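Local coordinates for protein enterotoxin SEN variant (Staphylococcus aureus, PDB 6KRY) that probably acts as a superantigenic enterotoxin, a secreted toxin of the staphylococcal and streptococcal toxin family, at residues Arg119-Asp128 and Ser215-Lys226. Residues are numbered along the deposited sequence; the frame is centred on the assembly and turned at random.
Sequences RVIGVNVFKD and SSNYHIDVFLYK
With nearly equal first torsions (chi1 -61° and -62°), Phe126 and Phe223 both set CG anti to their own carbonyl carbons, and on parallel neighbouring strands this sends the two rings the same way. Their planes are almost parallel, 11° apart, but laterally displaced, so the pair meets with little face-to-face coverage; the touch is made where Phe126 CD1 comes 3.5 Å from Phe223 CE1. The two backbones form a parallel ladder, from Ile220 N to Gly122 O (3.0 Å) through to Asp128 N to Leu224 O. On the opposite face from the rings, CG1 of Val123 meets Val222 CG2 at 3.8 Å, and helix 146-161 packs over this side, with Val125 on Tyr161 and Val222 on Leu157. At one end Arg119 NH1 donates to Ser215 OG (3.2 Å), a hydroxyl also bonded to Lys141 O, while the guanidinium carries Ser216 CB over one face. At the other, Lys226 N donates to Asp128 OD1 (3.1 Å) on the syn side of the carboxylate. The pairing joins two adjacent interior strands of the beta-grasp sheet, and its chemistry implies a division of labour: backbone bonds set the register, apolar branches pack on the helix-facing side, and polar side chains bond at both ends, one to a backbone N-H.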
ATOM      1  N   ARG A 119      -9.555   5.469 -14.115  1.00 18.23           N
ATOM      2  CA  ARG A 119      -8.331   5.579 -14.860  1.00 17.87           C
ATOM      3  C   ARG A 119      -7.676   4.201 -14.830  1.00 16.76           C
ATOM      4  O   ARG A 119      -7.679   3.515 -13.751  1.00 15.19           O
ATOM      5  CB  ARG A 119      -7.405   6.632 -14.254  1.00 19.14           C
ATOM      6  CG  ARG A 119      -6.298   7.141 -15.171  1.00 19.80           C
ATOM      7  CD  ARG A 119      -5.904   8.582 -14.856  1.00 19.71           C
ATOM      8  NE  ARG A 119      -6.713   9.659 -15.427  1.00 21.25           N
ATOM      9  CZ  ARG A 119      -6.665  10.922 -15.030  1.00 20.05           C
ATOM     10  NH1 ARG A 119      -5.939  11.277 -13.994  1.00 18.77           N
ATOM     11  NH2 ARG A 119      -7.362  11.837 -15.663  1.00 26.02           N
ATOM     12  N   VAL A 120      -7.170   3.777 -15.997  1.00 16.27           N
ATOM     13  CA  VAL A 120      -6.532   2.488 -16.140  1.00 17.59           C
ATOM     14  C   VAL A 120      -5.016   2.678 -16.175  1.00 15.34           C
ATOM     15  O   VAL A 120      -4.491   3.554 -16.855  1.00 18.65           O
ATOM     16  CB  VAL A 120      -7.054   1.762 -17.397  1.00 19.50           C
ATOM     17  CG1 VAL A 120      -6.408   0.395 -17.542  1.00 23.09           C
ATOM     18  CG2 VAL A 120      -8.574   1.607 -17.342  1.00 21.19           C
ATOM     19  N   ILE A 121      -4.303   1.861 -15.403  1.00 13.51           N
ATOM     20  CA  ILE A 121      -2.836   1.872 -15.340  1.00 13.72           C
ATOM     21  C   ILE A 121      -2.314   0.490 -15.739  1.00 13.39           C
ATOM     22  O   ILE A 121      -2.750  -0.532 -15.175  1.00 13.33           O
ATOM     23  CB  ILE A 121      -2.379   2.274 -13.930  1.00 14.07           C
ATOM     24  CG1 ILE A 121      -2.806   3.714 -13.636  1.00 15.29           C
ATOM     25  CG2 ILE A 121      -0.884   2.056 -13.791  1.00 14.48           C
ATOM     26  CD1 ILE A 121      -2.488   4.188 -12.232  1.00 16.82           C
ATOM     27  N   GLY A 122      -1.423   0.479 -16.737  1.00 12.67           N
ATOM     28  CA  GLY A 122      -0.855  -0.770 -17.295  1.00 12.83           C
ATOM     29  C   GLY A 122       0.259  -1.281 -16.395  1.00 12.47           C
ATOM     30  O   GLY A 122       1.037  -0.491 -15.881  1.00 11.81           O
ATOM     31  N   VAL A 123       0.281  -2.597 -16.195  1.00 11.85           N
ATOM     32  CA  VAL A 123       1.328  -3.306 -15.468  1.00 12.15           C
ATOM     33  C   VAL A 123       1.915  -4.375 -16.395  1.00 13.03           C
ATOM     34  O   VAL A 123       1.246  -5.329 -16.741  1.00 12.39           O
ATOM     35  CB  VAL A 123       0.766  -3.953 -14.181  1.00 12.33           C
ATOM     36  CG1 VAL A 123       1.880  -4.580 -13.360  1.00 12.07           C
ATOM     37  CG2 VAL A 123      -0.078  -2.997 -13.343  1.00 12.20           C
ATOM     38  N   ASN A 124       3.171  -4.200 -16.783  1.00 13.96           N
ATOM     39  CA  ASN A 124       3.905  -5.219 -17.533  1.00 15.80           C
ATOM     40  C   ASN A 124       4.651  -6.123 -16.550  1.00 15.04           C
ATOM     41  O   ASN A 124       5.096  -5.662 -15.482  1.00 14.85           O
ATOM     42  CB  ASN A 124       4.882  -4.582 -18.509  1.00 18.65           C
ATOM     43  CG  ASN A 124       4.151  -3.935 -19.659  1.00 21.53           C
ATOM     44  OD1 ASN A 124       4.251  -2.730 -19.836  1.00 29.77           O
ATOM     45  ND2 ASN A 124       3.439  -4.739 -20.434  1.00 25.91           N
ATOM     46  N   VAL A 125       4.655  -7.420 -16.837  1.00 14.07           N
ATOM     47  CA  VAL A 125       5.286  -8.369 -15.951  1.00 15.00           C
ATOM     48  C   VAL A 125       6.316  -9.178 -16.759  1.00 14.53           C
ATOM     49  O   VAL A 125       6.003  -9.728 -17.846  1.00 15.65           O
ATOM     50  CB  VAL A 125       4.247  -9.289 -15.282  1.00 15.56           C
ATOM     51  CG1 VAL A 125       4.914 -10.281 -14.346  1.00 16.05           C
ATOM     52  CG2 VAL A 125       3.190  -8.525 -14.512  1.00 16.31           C
ATOM     53  N   PHE A 126       7.522  -9.290 -16.197  1.00 14.72           N
ATOM     54  CA  PHE A 126       8.611 -10.069 -16.733  1.00 16.03           C
ATOM     55  C   PHE A 126       9.022 -11.129 -15.699  1.00 17.59           C
ATOM     56  O   PHE A 126       9.072 -10.851 -14.503  1.00 17.08           O
ATOM     57  CB  PHE A 126       9.793  -9.177 -17.081  1.00 19.09           C
ATOM     58  CG  PHE A 126       9.459  -8.134 -18.118  1.00 23.51           C
ATOM     59  CD1 PHE A 126       8.969  -6.891 -17.744  1.00 25.38           C
ATOM     60  CD2 PHE A 126       9.595  -8.418 -19.470  1.00 26.78           C
ATOM     61  CE1 PHE A 126       8.642  -5.943 -18.706  1.00 28.07           C
ATOM     62  CE2 PHE A 126       9.295  -7.458 -20.428  1.00 28.87           C
ATOM     63  CZ  PHE A 126       8.822  -6.223 -20.043  1.00 27.75           C
ATOM     64  N   LYS A 127       9.250 -12.351 -16.175  1.00 15.79           N
ATOM     65  CA  LYS A 127       9.696 -13.430 -15.317  1.00 20.08           C
ATOM     66  C   LYS A 127      10.940 -14.056 -15.954  1.00 21.68           C
ATOM     67  O   LYS A 127      10.843 -14.570 -17.082  1.00 21.66           O
ATOM     68  CB  LYS A 127       8.587 -14.461 -15.136  1.00 22.16           C
ATOM     69  CG  LYS A 127       8.966 -15.600 -14.200  1.00 26.77           C
ATOM     70  CD  LYS A 127       7.762 -16.415 -13.788  1.00 32.86           C
ATOM     71  CE  LYS A 127       7.378 -17.451 -14.823  1.00 37.15           C
ATOM     72  NZ  LYS A 127       6.747 -18.616 -14.165  1.00 41.97           N
ATOM     73  N   ASP A 128      12.079 -13.967 -15.250  1.00 22.11           N
ATOM     74  CA  ASP A 128      13.441 -14.221 -15.794  1.00 27.34           C
ATOM     75  C   ASP A 128      13.636 -13.615 -17.194  1.00 28.96           C
ATOM     76  O   ASP A 128      14.146 -14.273 -18.118  1.00 30.53           O
ATOM     77  CB  ASP A 128      13.736 -15.712 -15.790  1.00 28.92           C
ATOM     78  CG  ASP A 128      13.787 -16.223 -14.375  1.00 33.85           C
ATOM     79  OD1 ASP A 128      14.544 -15.631 -13.570  1.00 37.51           O
ATOM     80  OD2 ASP A 128      13.061 -17.176 -14.093  1.00 37.01           O
ATOM     81  N   SER A 215      -2.153   9.763 -11.480  1.00 12.52           N
ATOM     82  CA  SER A 215      -2.616   8.478 -12.079  1.00 12.34           C
ATOM     83  C   SER A 215      -2.560   8.530 -13.619  1.00 12.68           C
ATOM     84  O   SER A 215      -2.411   7.487 -14.231  1.00 13.53           O
ATOM     85  CB  SER A 215      -3.976   8.080 -11.605  1.00 11.99           C
ATOM     86  OG  SER A 215      -4.952   9.034 -11.977  1.00 12.21           O
ATOM     87  N   SER A 216      -2.603   9.724 -14.215  1.00 12.17           N
ATOM     88  CA  SER A 216      -2.546   9.837 -15.701  1.00 14.90           C
ATOM     89  C   SER A 216      -1.129   9.562 -16.200  1.00 13.52           C
ATOM     90  O   SER A 216      -0.955   9.263 -17.373  1.00 14.58           O
ATOM     91  CB  SER A 216      -3.080  11.143 -16.242  1.00 15.35           C
ATOM     92  OG  SER A 216      -2.164  12.209 -16.041  1.00 18.47           O
ATOM     93  N   ASN A 217      -0.118   9.654 -15.325  1.00 13.27           N
ATOM     94  CA  ASN A 217       1.269   9.772 -15.806  1.00 14.48           C
ATOM     95  C   ASN A 217       2.169   8.601 -15.386  1.00 14.31           C
ATOM     96  O   ASN A 217       3.359   8.736 -15.517  1.00 14.66           O
ATOM     97  CB  ASN A 217       1.936  11.090 -15.377  1.00 13.07           C
ATOM     98  CG  ASN A 217       3.257  11.354 -16.083  1.00 13.00           C
ATOM     99  OD1 ASN A 217       3.406  11.064 -17.272  1.00 13.55           O
ATOM    100  ND2 ASN A 217       4.198  11.945 -15.367  1.00 12.76           N
ATOM    101  N   TYR A 218       1.616   7.471 -14.926  1.00 12.94           N
ATOM    102  CA  TYR A 218       2.449   6.410 -14.423  1.00 13.75           C
ATOM    103  C   TYR A 218       2.031   5.081 -15.047  1.00 12.44           C
ATOM    104  O   TYR A 218       0.860   4.830 -15.361  1.00 13.34           O
ATOM    105  CB  TYR A 218       2.463   6.367 -12.888  1.00 14.69           C
ATOM    106  CG  TYR A 218       3.514   7.272 -12.320  1.00 15.88           C
ATOM    107  CD1 TYR A 218       3.308   8.640 -12.208  1.00 16.92           C
ATOM    108  CD2 TYR A 218       4.765   6.772 -11.985  1.00 17.04           C
ATOM    109  CE1 TYR A 218       4.335   9.494 -11.825  1.00 18.82           C
ATOM    110  CE2 TYR A 218       5.793   7.607 -11.585  1.00 17.84           C
ATOM    111  CZ  TYR A 218       5.579   8.970 -11.497  1.00 19.23           C
ATOM    112  OH  TYR A 218       6.573   9.791 -11.038  1.00 21.76           O
ATOM    113  N   HIS A 219       3.014   4.214 -15.218  1.00 13.41           N
ATOM    114  CA  HIS A 219       2.775   2.804 -15.560  1.00 13.58           C
ATOM    115  C   HIS A 219       3.777   1.995 -14.738  1.00 13.40           C
ATOM    116  O   HIS A 219       4.712   2.563 -14.142  1.00 12.41           O
ATOM    117  CB  HIS A 219       2.891   2.528 -17.059  1.00 15.83           C
ATOM    118  CG  HIS A 219       4.248   2.763 -17.627  1.00 16.69           C
ATOM    119  ND1 HIS A 219       4.645   4.017 -18.063  1.00 18.71           N
ATOM    120  CD2 HIS A 219       5.307   1.945 -17.802  1.00 17.38           C
ATOM    121  CE1 HIS A 219       5.893   3.964 -18.487  1.00 18.88           C
ATOM    122  NE2 HIS A 219       6.311   2.683 -18.393  1.00 17.52           N
ATOM    123  N   ILE A 220       3.519   0.705 -14.643  1.00 12.81           N
ATOM    124  CA  ILE A 220       4.270  -0.133 -13.687  1.00 12.25           C
ATOM    125  C   ILE A 220       4.909  -1.285 -14.442  1.00 12.79           C
ATOM    126  O   ILE A 220       4.280  -1.859 -15.325  1.00 13.74           O
ATOM    127  CB  ILE A 220       3.318  -0.611 -12.596  1.00 12.41           C
ATOM    128  CG1 ILE A 220       2.742   0.612 -11.878  1.00 12.86           C
ATOM    129  CG2 ILE A 220       4.004  -1.560 -11.619  1.00 13.15           C
ATOM    130  CD1 ILE A 220       1.598   0.264 -10.956  1.00 14.78           C
ATOM    131  N   ASP A 221       6.156  -1.608 -14.082  1.00 12.64           N
ATOM    132  CA  ASP A 221       6.787  -2.814 -14.577  1.00 14.12           C
ATOM    133  C   ASP A 221       7.194  -3.672 -13.378  1.00 13.30           C
ATOM    134  O   ASP A 221       7.835  -3.181 -12.454  1.00 12.31           O
ATOM    135  CB  ASP A 221       7.998  -2.511 -15.447  1.00 16.14           C
ATOM    136  CG  ASP A 221       7.720  -1.595 -16.625  1.00 21.70           C
ATOM    137  OD1 ASP A 221       6.734  -1.839 -17.328  1.00 23.89           O
ATOM    138  OD2 ASP A 221       8.493  -0.621 -16.790  1.00 26.58           O
ATOM    139  N   VAL A 222       6.858  -4.963 -13.435  1.00 12.59           N
ATOM    140  CA  VAL A 222       7.210  -5.929 -12.411  1.00 11.82           C
ATOM    141  C   VAL A 222       8.271  -6.888 -12.989  1.00 12.24           C
ATOM    142  O   VAL A 222       8.069  -7.445 -14.104  1.00 11.51           O
ATOM    143  CB  VAL A 222       5.954  -6.705 -11.963  1.00 12.16           C
ATOM    144  CG1 VAL A 222       6.292  -7.833 -11.003  1.00 11.66           C
ATOM    145  CG2 VAL A 222       4.913  -5.771 -11.343  1.00 12.40           C
ATOM    146  N   PHE A 223       9.354  -7.109 -12.231  1.00 11.36           N
ATOM    147  CA  PHE A 223      10.427  -8.034 -12.615  1.00 13.19           C
ATOM    148  C   PHE A 223      10.484  -9.120 -11.554  1.00 12.72           C
ATOM    149  O   PHE A 223      10.664  -8.824 -10.388  1.00 13.24           O
ATOM    150  CB  PHE A 223      11.754  -7.287 -12.785  1.00 14.15           C
ATOM    151  CG  PHE A 223      11.738  -6.246 -13.872  1.00 16.42           C
ATOM    152  CD1 PHE A 223      11.935  -6.601 -15.197  1.00 18.55           C
ATOM    153  CD2 PHE A 223      11.452  -4.920 -13.583  1.00 17.16           C
ATOM    154  CE1 PHE A 223      11.878  -5.649 -16.204  1.00 19.44           C
ATOM    155  CE2 PHE A 223      11.402  -3.968 -14.589  1.00 18.22           C
ATOM    156  CZ  PHE A 223      11.618  -4.336 -15.890  1.00 20.25           C
ATOM    157  N   LEU A 224      10.310 -10.367 -11.977  1.00 12.38           N
ATOM    158  CA  LEU A 224      10.365 -11.505 -11.113  1.00 13.56           C
ATOM    159  C   LEU A 224      11.516 -12.415 -11.564  1.00 13.03           C
ATOM    160  O   LEU A 224      11.818 -12.477 -12.746  1.00 11.88           O
ATOM    161  CB  LEU A 224       9.046 -12.276 -11.185  1.00 14.07           C
ATOM    162  CG  LEU A 224       7.786 -11.445 -10.886  1.00 13.96           C
ATOM    163  CD1 LEU A 224       6.551 -12.320 -11.031  1.00 14.57           C
ATOM    164  CD2 LEU A 224       7.847 -10.844  -9.496  1.00 15.01           C
ATOM    165  N   TYR A 225      12.105 -13.133 -10.613  1.00 13.90           N
ATOM    166  CA  TYR A 225      13.274 -13.981 -10.898  1.00 16.51           C
ATOM    167  C   TYR A 225      13.161 -15.284 -10.097  1.00 20.50           C
ATOM    168  O   TYR A 225      12.847 -15.259  -8.900  1.00 16.91           O
ATOM    169  CB  TYR A 225      14.579 -13.273 -10.552  1.00 17.69           C
ATOM    170  CG  TYR A 225      14.752 -11.953 -11.250  1.00 18.82           C
ATOM    171  CD1 TYR A 225      15.191 -11.897 -12.563  1.00 19.84           C
ATOM    172  CD2 TYR A 225      14.439 -10.762 -10.608  1.00 17.70           C
ATOM    173  CE1 TYR A 225      15.325 -10.684 -13.219  1.00 20.32           C
ATOM    174  CE2 TYR A 225      14.555  -9.547 -11.258  1.00 18.86           C
ATOM    175  CZ  TYR A 225      15.005  -9.509 -12.562  1.00 20.10           C
ATOM    176  OH  TYR A 225      15.147  -8.293 -13.175  1.00 22.02           O
ATOM    177  N   LYS A 226      13.456 -16.401 -10.782  1.00 21.92           N
ATOM    178  CA  LYS A 226      13.535 -17.731 -10.206  1.00 27.85           C
ATOM    179  C   LYS A 226      14.790 -17.891  -9.345  1.00 26.80           C
ATOM    180  O   LYS A 226      15.798 -17.215  -9.551  1.00 29.33           O
ATOM    181  CB  LYS A 226      13.546 -18.754 -11.346  1.00 34.57           C
ATOM    182  CG  LYS A 226      12.199 -19.369 -11.702  1.00 42.45           C
ATOM    183  CD  LYS A 226      11.129 -18.399 -12.212  1.00 45.92           C
ATOM    184  CE  LYS A 226      10.785 -18.557 -13.686  1.00 50.56           C
ATOM    185  NZ  LYS A 226      10.912 -19.952 -14.180  1.00 54.23           N
TER
HETATM  186  O   HOH W   1      -3.067   6.062 -16.531  1.00 19.12           O
HETATM  187  O   HOH W   2       3.705  -1.027 -18.131  1.00 38.59           O
HETATM  188  O   HOH W   3       8.571 -20.276 -12.256  1.00 41.31           O
HETATM  189  O   HOH W   4      16.730 -15.710 -12.055  1.00 32.02           O